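Local coordinates for protein bradavidin 2 (Bradyrhizobium japonicum, PDB 4GGZ) that binds biotin, whose ring system sits in a pocket at one end of an eight-stranded antiparallel beta barrel of the avidin family, at residues L10-Y15 and W27-G32; G21-I26 and T39-G44; M87-T92 and D109-V114. One frame throughout, in Å; residues are numbered along the deposited sequence.

All three contacts belong to one antiparallel barrel whose eight strands follow each other in sequence order. Contacts 1 and 2 share strand 23-28: its beginning meets the loop after strand 33-39 in contact 2, and its end meets the entry to strand 14-18 in contact 1, so their segments alternate along the chain. Contact 3 follows later and pairs strands 86-96 and 102-113; the latter neighbours strand 14-18 and so closes the barrel. The centres of contacts 2 and 3 lie about 11 Å apart, and both bring residues to the same biotin. The centre of contact 1 lies about 18 Å from that of contact 2 and 15 Å from that of contact 3, away from the ligand.

Contact 1. Residues L10-Y15 and W27-G32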
loop_
_atom_site.group_PDB
_atom_site.type_symbol
_atom_site.label_atom_id
_atom_site.label_comp_id
_atom_site.label_asym_id
_atom_site.label_seq_id
_atom_site.Cartn_x
_atom_site.Cartn_y
_atom_site.Cartn_z
ATOM N N LEU A 10 3.821 -11.731 9.024
ATOM C CA LEU A 10 2.889 -11.518 7.858
ATOM C C LEU A 10 2.565 -12.780 7.060
ATOM O O LEU A 10 3.449 -13.340 6.377
ATOM C CB LEU A 10 3.432 -10.430 6.915
ATOM C CG LEU A 10 2.585 -10.012 5.716
ATOM C CD1 LEU A 10 1.281 -9.385 6.216
ATOM C CD2 LEU A 10 3.365 -9.048 4.841
ATOM N N PRO A 11 1.293 -13.230 7.110
ATOM C CA PRO A 11 0.920 -14.407 6.315
ATOM C C PRO A 11 0.993 -14.140 4.786
ATOM O O PRO A 11 0.628 -13.060 4.315
ATOM C CB PRO A 11 -0.514 -14.716 6.756
ATOM C CG PRO A 11 -1.034 -13.441 7.366
ATOM C CD PRO A 11 0.158 -12.681 7.889
ATOM N N ALA A 12 1.513 -15.109 4.044
ATOM C CA ALA A 12 1.614 -14.996 2.599
ATOM C C ALA A 12 1.392 -16.370 1.953
ATOM O O ALA A 12 1.991 -17.354 2.406
ATOM C CB ALA A 12 2.973 -14.430 2.213
ATOM N N PRO A 13 0.561 -16.444 0.895
ATOM C CA PRO A 13 -0.189 -15.308 0.343
ATOM C C PRO A 13 -1.314 -14.927 1.272
ATOM O O PRO A 13 -1.795 -15.775 2.039
ATOM C CB PRO A 13 -0.814 -15.855 -0.934
ATOM C CG PRO A 13 -0.713 -17.356 -0.847
ATOM C CD PRO A 13 0.325 -17.705 0.161
ATOM N N SER A 14 -1.735 -13.670 1.188
ATOM C CA SER A 14 -2.883 -13.194 1.962
ATOM C C SER A 14 -3.486 -11.993 1.251
ATOM O O SER A 14 -2.883 -11.439 0.353
ATOM C CB SER A 14 -2.446 -12.841 3.387
ATOM O OG SER A 14 -1.493 -11.785 3.423
ATOM N N TYR A 15 -4.680 -11.564 1.667
ATOM C CA TYR A 15 -5.383 -10.587 0.861
ATOM C C TYR A 15 -6.075 -9.710 1.849
ATOM O O TYR A 15 -6.649 -10.207 2.818
ATOM C CB TYR A 15 -6.397 -11.288 -0.075
ATOM C CG TYR A 15 -7.219 -10.363 -0.931
ATOM C CD1 TYR A 15 -6.639 -9.600 -1.932
ATOM C CD2 TYR A 15 -8.600 -10.276 -0.762
ATOM C CE1 TYR A 15 -7.393 -8.756 -2.720
ATOM C CE2 TYR A 15 -9.359 -9.430 -1.550
ATOM C CZ TYR A 15 -8.750 -8.678 -2.514
ATOM O OH TYR A 15 -9.506 -7.843 -3.288
ATOM N N TRP A 27 1.708 -11.590 -2.004
ATOM C CA TRP A 27 1.959 -12.887 -2.630
ATOM C C TRP A 27 3.029 -13.664 -1.884
ATOM O O TRP A 27 2.870 -14.863 -1.640
ATOM C CB TRP A 27 2.289 -12.780 -4.119
ATOM C CG TRP A 27 1.969 -14.068 -4.768
ATOM C CD1 TRP A 27 2.845 -14.948 -5.352
ATOM C CD2 TRP A 27 0.675 -14.693 -4.809
ATOM N NE1 TRP A 27 2.161 -16.063 -5.796
ATOM C CE2 TRP A 27 0.832 -15.936 -5.460
ATOM C CE3 TRP A 27 -0.599 -14.313 -4.365
ATOM C CZ2 TRP A 27 -0.241 -16.794 -5.695
ATOM C CZ3 TRP A 27 -1.668 -15.170 -4.590
ATOM C CH2 TRP A 27 -1.482 -16.395 -5.255
ATOM N N SER A 28 4.098 -12.985 -1.486
ATOM C CA SER A 28 5.141 -13.650 -0.714
ATOM C C SER A 28 5.779 -12.665 0.240
ATOM O O SER A 28 5.619 -11.433 0.091
ATOM C CB SER A 28 6.205 -14.196 -1.669
ATOM O OG SER A 28 6.666 -13.168 -2.491
ATOM N N ALA A 29 6.484 -13.208 1.227
ATOM C CA ALA A 29 7.262 -12.406 2.152
ATOM C C ALA A 29 8.609 -13.066 2.401
ATOM O O ALA A 29 9.118 -13.100 3.508
ATOM C CB ALA A 29 6.489 -12.176 3.458
ATOM N N ASN A 30 9.187 -13.583 1.340
ATOM C CA ASN A 30 10.470 -14.280 1.434
ATOM C C ASN A 30 11.661 -13.435 1.906
ATOM O O ASN A 30 11.937 -12.369 1.364
ATOM C CB ASN A 30 10.729 -14.928 0.112
ATOM C CG ASN A 30 9.659 -15.937 -0.253
ATOM O OD1 ASN A 30 9.210 -16.724 0.595
ATOM N ND2 ASN A 30 9.237 -15.936 -1.508
ATOM N N SER A 31 12.368 -13.929 2.922
ATOM C CA SER A 31 13.470 -13.212 3.581
ATOM C C SER A 31 13.013 -11.880 4.144
ATOM O O SER A 31 13.827 -11.001 4.331
ATOM C CB SER A 31 14.676 -12.971 2.634
ATOM O OG SER A 31 15.618 -14.040 2.712
ATOM N N GLY A 32 11.717 -11.736 4.416
ATOM C CA GLY A 32 11.211 -10.482 4.949
ATOM C C GLY A 32 10.873 -9.417 3.913
ATOM O O GLY A 32 10.404 -8.335 4.290
#
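P13 lies against the indole of W27 where the hairpin of strands 14-18 and 23-28 reaches its open end, away from the biotin pocket of this avidin-type barrel. CB of P13 sits over one face of the six-membered ring, 4.1 Å from its centroid, which makes this a CH-pi contact. It is shifted toward the rim, almost equally near CE3 and CZ3 of W27. The indole reaches it although the CB of W27 starts out away from 10-15: chi1 of -156° sets CG anti to the backbone N and brings the ring back against the proline. A flat, wide side chain suits such a surface site, where it offers a broad apolar face. Proline matches it with a rigid ring, and the cis peptide bond before P13 turns the incoming chain just ahead of strand 14-18.

The partner strand is irregular too. W27 and S28 both stand opposite Q35 in strand 33-39, a classic beta bulge. Next to it A12 rests its methyl on the backbone, with CB 3.7 Å from CA of S28. It also meets I26 and A29, its CB lying 4.4 Å from CB of A29. Alanine suits position 12 because the chains run so close, CA of A12 lying 5.0 Å from CA of S28; at A29, whose CB points toward 10-15, a methyl is enough to meet the other. L10 adds its carbonyl O beside CB of A29, while its side chain packs on I26 and I34.

The turn of 10-15 is tied together by S14, whose OG also bonds NE1 of W16: this hydroxyl donates to the carbonyl O of P11 at 2.6 Å, from above the carbonyl plane.

Contact 2. Residues G21-I26 and T39-G44; sequences GSELLI and TNHAQG. With BTN (biotin), chain E.
The imidazole of H41 and the carboxylate of E23 lie nearly coplanar, their planes 14° apart, so the two groups meet edge to edge. NE2 of H41 donates to OE1 of E23 at 2.6 Å, in the ring plane and onto the anti lone pair. CG of E23 and the carbonyl O of G21 also border the ring edge, the latter 3.3 Å from CD2 of H41. OE2 is bonded to OH of Y15, so both carboxylate oxygens are held, which fixes the group's rotation. Glycine suits position 21, where a CB would jam against the preceding carbonyl O and point at H41.

Here the loop after strand 33-39 meets the start of strand 23-28 in the avidin-type barrel, through one antiparallel hydrogen-bonded bridge, E23 with T39. Beyond it OG of S22 accepts a nearly straight bond from N of H41 at 2.9 Å and donates to the ureido O3 of biotin at 2.7 Å.

N40, part of the biotin site with nearby N18 and A46, reaches the ligand with its amide oxygen: CG stands anti to the backbone N (chi1 -179°), and OD1 accepts from N2 of biotin at 2.9 Å. N of A42 also reaches OD1, from above the carbonyl plane, making an Asx turn, while ND2 bonds O of A46. The small CB of A42 fits 3.3 Å from N2 of biotin. The serine hydroxyl and OD1 of N40 thus give the ureido group a donor and an acceptor matched to its own polarity.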
loop_
_atom_site.group_PDB
_atom_site.type_symbol
_atom_site.label_atom_id
_atom_site.label_comp_id
_atom_site.label_asym_id
_atom_site.label_seq_id
_atom_site.Cartn_x
_atom_site.Cartn_y
_atom_site.Cartn_z
ATOM N N GLY A 21 -11.700 0.884 0.470
ATOM C CA GLY A 21 -12.093 -0.118 -0.489
ATOM C C GLY A 21 -10.913 -0.678 -1.280
ATOM O O GLY A 21 -11.104 -1.487 -2.205
ATOM N N SER A 22 -9.728 -0.162 -1.006
ATOM C CA SER A 22 -8.546 -0.563 -1.819
ATOM C C SER A 22 -8.093 -1.965 -1.450
ATOM O O SER A 22 -8.338 -2.391 -0.325
ATOM C CB SER A 22 -7.413 0.436 -1.642
ATOM O OG SER A 22 -7.748 1.718 -2.233
ATOM N N GLU A 23 -7.343 -2.652 -2.347
ATOM C CA GLU A 23 -7.089 -4.098 -2.187
ATOM C C GLU A 23 -5.584 -4.296 -2.181
ATOM O O GLU A 23 -4.921 -3.707 -3.020
ATOM C CB GLU A 23 -7.594 -4.902 -3.409
ATOM C CG GLU A 23 -8.986 -4.604 -3.980
ATOM C CD GLU A 23 -9.232 -5.313 -5.326
ATOM O OE1 GLU A 23 -9.570 -4.638 -6.340
ATOM O OE2 GLU A 23 -9.073 -6.559 -5.396
ATOM N N LEU A 24 -5.070 -5.097 -1.243
ATOM C CA LEU A 24 -3.651 -5.402 -1.195
ATOM C C LEU A 24 -3.495 -6.913 -1.162
ATOM O O LEU A 24 -3.966 -7.571 -0.231
ATOM C CB LEU A 24 -3.054 -4.763 0.069
ATOM C CG LEU A 24 -1.606 -5.151 0.378
ATOM C CD1 LEU A 24 -0.671 -4.595 -0.665
ATOM C CD2 LEU A 24 -1.179 -4.670 1.778
ATOM N N LEU A 25 -2.810 -7.460 -2.159
ATOM C CA LEU A 25 -2.617 -8.885 -2.246
ATOM C C LEU A 25 -1.170 -9.082 -1.912
ATOM O O LEU A 25 -0.331 -8.472 -2.568
ATOM C CB LEU A 25 -2.863 -9.327 -3.698
ATOM C CG LEU A 25 -3.015 -10.781 -4.183
ATOM C CD1 LEU A 25 -2.017 -11.212 -5.218
ATOM C CD2 LEU A 25 -3.257 -11.859 -3.123
ATOM N N ILE A 26 -0.882 -9.838 -0.861
ATOM C CA ILE A 26 0.502 -10.141 -0.490
ATOM C C ILE A 26 0.809 -11.521 -1.035
ATOM O O ILE A 26 0.202 -12.520 -0.621
ATOM C CB ILE A 26 0.731 -10.013 1.041
ATOM C CG1 ILE A 26 0.540 -8.542 1.446
ATOM C CG2 ILE A 26 2.165 -10.491 1.404
ATOM C CD1 ILE A 26 0.616 -8.280 2.897
ATOM N N THR A 39 -4.348 -2.462 -5.590
ATOM C CA THR A 39 -5.192 -1.688 -6.496
ATOM C C THR A 39 -6.067 -0.699 -5.761
ATOM O O THR A 39 -6.749 -1.055 -4.804
ATOM C CB THR A 39 -5.915 -2.497 -7.655
ATOM O OG1 THR A 39 -7.307 -2.137 -7.829
ATOM C CG2 THR A 39 -5.662 -3.984 -7.602
ATOM N N ASN A 40 -5.946 0.542 -6.174
ATOM C CA ASN A 40 -6.690 1.637 -5.504
ATOM C C ASN A 40 -8.155 1.574 -5.833
ATOM O O ASN A 40 -8.523 1.378 -6.998
ATOM C CB ASN A 40 -6.112 2.993 -5.953
ATOM C CG ASN A 40 -6.816 4.162 -5.297
ATOM O OD1 ASN A 40 -7.079 4.129 -4.098
ATOM N ND2 ASN A 40 -7.122 5.187 -6.075
ATOM N N HIS A 41 -8.999 1.851 -4.837
ATOM C CA HIS A 41 -10.413 2.081 -5.070
ATOM C C HIS A 41 -10.859 3.253 -4.225
ATOM O O HIS A 41 -12.072 3.449 -4.036
ATOM C CB HIS A 41 -11.217 0.815 -4.710
ATOM C CG HIS A 41 -10.998 -0.315 -5.661
ATOM N ND1 HIS A 41 -11.341 -0.239 -6.996
ATOM C CD2 HIS A 41 -10.454 -1.542 -5.480
ATOM C CE1 HIS A 41 -11.013 -1.373 -7.597
ATOM N NE2 HIS A 41 -10.477 -2.180 -6.700
ATOM N N ALA A 42 -9.888 4.039 -3.749
ATOM C CA ALA A 42 -10.151 5.134 -2.822
ATOM C C ALA A 42 -10.812 6.327 -3.478
ATOM O O ALA A 42 -10.334 6.878 -4.446
ATOM C CB ALA A 42 -8.860 5.554 -2.099
ATOM N N GLN A 43 -11.919 6.776 -2.898
ATOM C CA GLN A 43 -12.504 7.976 -3.412
ATOM C C GLN A 43 -11.583 9.186 -3.166
ATOM O O GLN A 43 -11.003 9.365 -2.085
ATOM C CB GLN A 43 -13.848 8.183 -2.736
ATOM C CG GLN A 43 -14.737 9.080 -3.520
ATOM C CD GLN A 43 -16.121 8.982 -3.031
ATOM O OE1 GLN A 43 -16.867 8.062 -3.400
ATOM N NE2 GLN A 43 -16.485 9.899 -2.154
ATOM N N GLY A 44 -11.451 10.016 -4.183
ATOM C CA GLY A 44 -10.656 11.224 -4.075
ATOM C C GLY A 44 -9.250 11.034 -4.627
ATOM O O GLY A 44 -8.433 11.953 -4.515
HETATM C C11 BTN E . -2.772 8.939 -7.131
HETATM O O11 BTN E . -3.904 9.464 -6.855
HETATM O O12 BTN E . -1.780 9.690 -7.357
HETATM C C10 BTN E . -2.576 7.440 -7.220
HETATM C C9 BTN E . -3.492 6.631 -6.290
HETATM C C8 BTN E . -3.166 6.943 -4.824
HETATM C C7 BTN E . -4.071 6.141 -3.861
HETATM C C2 BTN E . -3.729 6.466 -2.396
HETATM S S1 BTN E . -2.490 5.503 -1.763
HETATM C C6 BTN E . -2.906 6.113 -0.104
HETATM C C5 BTN E . -4.433 6.133 -0.039
HETATM N N1 BTN E . -4.956 4.845 0.365
HETATM C C3 BTN E . -5.647 4.291 -0.633
HETATM O O3 BTN E . -6.264 3.082 -0.504
HETATM N N2 BTN E . -5.660 5.026 -1.722
HETATM C C4 BTN E . -4.923 6.265 -1.458
#

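Contact 3. Residues M87-T92 and D109-V114. With BTN (biotin), chain E.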
loop_
_atom_site.group_PDB
_atom_site.type_symbol
_atom_site.label_atom_id
_atom_site.label_comp_id
_atom_site.label_asym_id
_atom_site.label_seq_id
_atom_site.Cartn_x
_atom_site.Cartn_y
_atom_site.Cartn_z
ATOM N N MET A 87 -4.141 -4.415 10.155
ATOM C CA MET A 87 -2.860 -3.804 9.827
ATOM C C MET A 87 -3.040 -2.289 9.756
ATOM O O MET A 87 -3.335 -1.758 8.695
ATOM C CB MET A 87 -2.333 -4.367 8.498
ATOM C CG MET A 87 -1.090 -3.643 7.954
ATOM S SD MET A 87 -0.884 -3.952 6.188
ATOM C CE MET A 87 -0.513 -5.694 6.225
ATOM N N PRO A 88 -2.904 -1.589 10.915
ATOM C CA PRO A 88 -3.042 -0.142 10.911
ATOM C C PRO A 88 -1.786 0.486 10.349
ATOM O O PRO A 88 -0.669 0.009 10.618
ATOM C CB PRO A 88 -3.246 0.209 12.391
ATOM C CG PRO A 88 -2.701 -0.921 13.147
ATOM C CD PRO A 88 -2.624 -2.127 12.264
ATOM N N THR A 89 -1.967 1.525 9.537
ATOM C CA THR A 89 -0.832 2.163 8.872
ATOM C C THR A 89 -0.975 3.655 8.698
ATOM O O THR A 89 -2.073 4.240 8.853
ATOM C CB THR A 89 -0.610 1.619 7.431
ATOM O OG1 THR A 89 -1.723 1.968 6.593
ATOM C CG2 THR A 89 -0.402 0.111 7.402
ATOM N N SER A 90 0.149 4.291 8.417
ATOM C CA SER A 90 0.162 5.674 7.951
ATOM C C SER A 90 0.856 5.669 6.612
ATOM O O SER A 90 1.738 4.810 6.384
ATOM C CB SER A 90 0.942 6.575 8.919
ATOM O OG SER A 90 0.249 6.709 10.141
ATOM N N TRP A 91 0.506 6.614 5.747
ATOM C CA TRP A 91 1.098 6.645 4.426
ATOM C C TRP A 91 1.433 8.069 4.011
ATOM O O TRP A 91 0.819 9.043 4.476
ATOM C CB TRP A 91 0.188 5.971 3.353
ATOM C CG TRP A 91 -1.253 6.546 3.288
ATOM C CD1 TRP A 91 -2.353 6.024 3.900
ATOM C CD2 TRP A 91 -1.695 7.751 2.616
ATOM N NE1 TRP A 91 -3.463 6.829 3.671
ATOM C CE2 TRP A 91 -3.089 7.893 2.887
ATOM C CE3 TRP A 91 -1.056 8.738 1.839
ATOM C CZ2 TRP A 91 -3.849 8.955 2.386
ATOM C CZ3 TRP A 91 -1.811 9.780 1.322
ATOM C CH2 TRP A 91 -3.208 9.893 1.619
ATOM N N THR A 92 2.402 8.146 3.106
ATOM C CA THR A 92 2.718 9.386 2.416
ATOM C C THR A 92 2.698 9.137 0.913
ATOM O O THR A 92 3.276 8.156 0.437
ATOM C CB THR A 92 4.035 10.066 2.920
ATOM O OG1 THR A 92 4.391 11.137 2.031
ATOM C CG2 THR A 92 5.195 9.088 3.024
ATOM N N ASP A 109 -4.405 4.481 6.939
ATOM C CA ASP A 109 -5.194 3.391 6.400
ATOM C C ASP A 109 -5.192 2.255 7.398
ATOM O O ASP A 109 -4.194 2.002 8.032
ATOM C CB ASP A 109 -4.574 2.855 5.119
ATOM C CG ASP A 109 -5.151 3.473 3.868
ATOM O OD1 ASP A 109 -6.342 3.856 3.835
ATOM O OD2 ASP A 109 -4.393 3.540 2.886
ATOM N N ILE A 110 -6.308 1.555 7.522
ATOM C CA ILE A 110 -6.314 0.337 8.302
ATOM C C ILE A 110 -6.749 -0.745 7.343
ATOM O O ILE A 110 -7.865 -0.686 6.782
ATOM C CB ILE A 110 -7.322 0.396 9.482
ATOM C CG1 ILE A 110 -7.025 1.542 10.437
ATOM C CG2 ILE A 110 -7.363 -0.968 10.206
ATOM C CD1 ILE A 110 -8.149 1.658 11.518
ATOM N N PHE A 111 -5.842 -1.688 7.065
ATOM C CA PHE A 111 -6.195 -2.844 6.274
ATOM C C PHE A 111 -6.683 -3.998 7.147
ATOM O O PHE A 111 -6.148 -4.250 8.233
ATOM C CB PHE A 111 -4.965 -3.354 5.499
ATOM C CG PHE A 111 -4.470 -2.389 4.462
ATOM C CD1 PHE A 111 -3.660 -1.316 4.822
ATOM C CD2 PHE A 111 -4.800 -2.553 3.107
ATOM C CE1 PHE A 111 -3.172 -0.396 3.849
ATOM C CE2 PHE A 111 -4.307 -1.652 2.133
ATOM C CZ PHE A 111 -3.524 -0.564 2.503
ATOM N N THR A 112 -7.676 -4.715 6.637
ATOM C CA THR A 112 -8.251 -5.884 7.317
ATOM C C THR A 112 -8.110 -7.103 6.437
ATOM O O THR A 112 -8.477 -7.067 5.254
ATOM C CB THR A 112 -9.776 -5.688 7.593
ATOM O OG1 THR A 112 -9.959 -4.658 8.568
ATOM C CG2 THR A 112 -10.389 -6.996 8.107
ATOM N N ARG A 113 -7.651 -8.208 7.020
ATOM C CA ARG A 113 -7.417 -9.401 6.234
ATOM C C ARG A 113 -8.728 -10.016 5.785
ATOM O O ARG A 113 -9.688 -10.129 6.574
ATOM C CB ARG A 113 -6.566 -10.435 6.958
ATOM C CG ARG A 113 -6.537 -11.694 6.148
ATOM C CD ARG A 113 -5.192 -12.225 5.901
ATOM N NE ARG A 113 -4.783 -13.053 6.992
ATOM C CZ ARG A 113 -4.351 -14.313 6.914
ATOM N NH1 ARG A 113 -4.243 -14.981 5.764
ATOM N NH2 ARG A 113 -4.001 -14.904 8.039
ATOM N N VAL A 114 -8.783 -10.348 4.507
ATOM C CA VAL A 114 -9.943 -10.996 3.883
ATOM C C VAL A 114 -9.741 -12.519 3.816
ATOM O O VAL A 114 -10.625 -13.303 4.228
ATOM C CB VAL A 114 -10.223 -10.391 2.482
ATOM C CG1 VAL A 114 -11.330 -11.112 1.781
ATOM C CG2 VAL A 114 -10.600 -8.919 2.614
HETATM C C11 BTN E . -2.772 8.939 -7.131
HETATM O O11 BTN E . -3.904 9.464 -6.855
HETATM O O12 BTN E . -1.780 9.690 -7.357
HETATM C C10 BTN E . -2.576 7.440 -7.220
HETATM C C9 BTN E . -3.492 6.631 -6.290
HETATM C C8 BTN E . -3.166 6.943 -4.824
HETATM C C7 BTN E . -4.071 6.141 -3.861
HETATM C C2 BTN E . -3.729 6.466 -2.396
HETATM S S1 BTN E . -2.490 5.503 -1.763
HETATM C C6 BTN E . -2.906 6.113 -0.104
HETATM C C5 BTN E . -4.433 6.133 -0.039
HETATM N N1 BTN E . -4.956 4.845 0.365
HETATM C C3 BTN E . -5.647 4.291 -0.633
HETATM O O3 BTN E . -6.264 3.082 -0.504
HETATM N N2 BTN E . -5.660 5.026 -1.722
HETATM C C4 BTN E . -4.923 6.265 -1.458
#
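The hairpin formed by strands 86-96 and 102-113 carries D109 into the biotin pocket and sets it beside T89 and W91. Its antiparallel ladder runs through the hydrogen-bonded pairs M87-F111 and T89-D109, with P88 and I110 as the non-hydrogen-bonded pair between them. Proline is tolerated there because that position needs no N-H for this partner. The carbonyl O of D109 is gripped twice by T89: its N donates at 2.7 Å, nearly along the C=O axis, and its OG1 at 2.9 Å from above the carbonyl plane. Threonine can do this because OG1 stands between the backbone N and the carbonyl carbon (chi1 65°).

M87, T89, D109 and F111 point to one face of the sheet, the inside of the avidin-family barrel, while P88 and I110 point to the other. Deeper in that interior, SD of M87 approaches the ring of F111 obliquely, 4.8 Å from its centroid, a Met-aromatic contact in which SD comes nearest CD1 of F111. The ring turns its edge to the carbonyl O of M87 and to OG1 of T89, and it meets W78 edge-to-face.

Toward the ligand, W91 turns one face of its indole to biotin, with C6 of biotin 3.4 Å above the plane and over its centre. CD1 of W91 also comes to 3.4 Å from OD2 of D109, with ring and carboxylate planes 38° apart. OD1 of D109 forms a salt bridge with R20, and OD2 accepts from W78 NE1; both would tend to stabilise a negative carboxylate. OD2 also takes an almost straight bond, 2.9 Å long, from N1 of biotin.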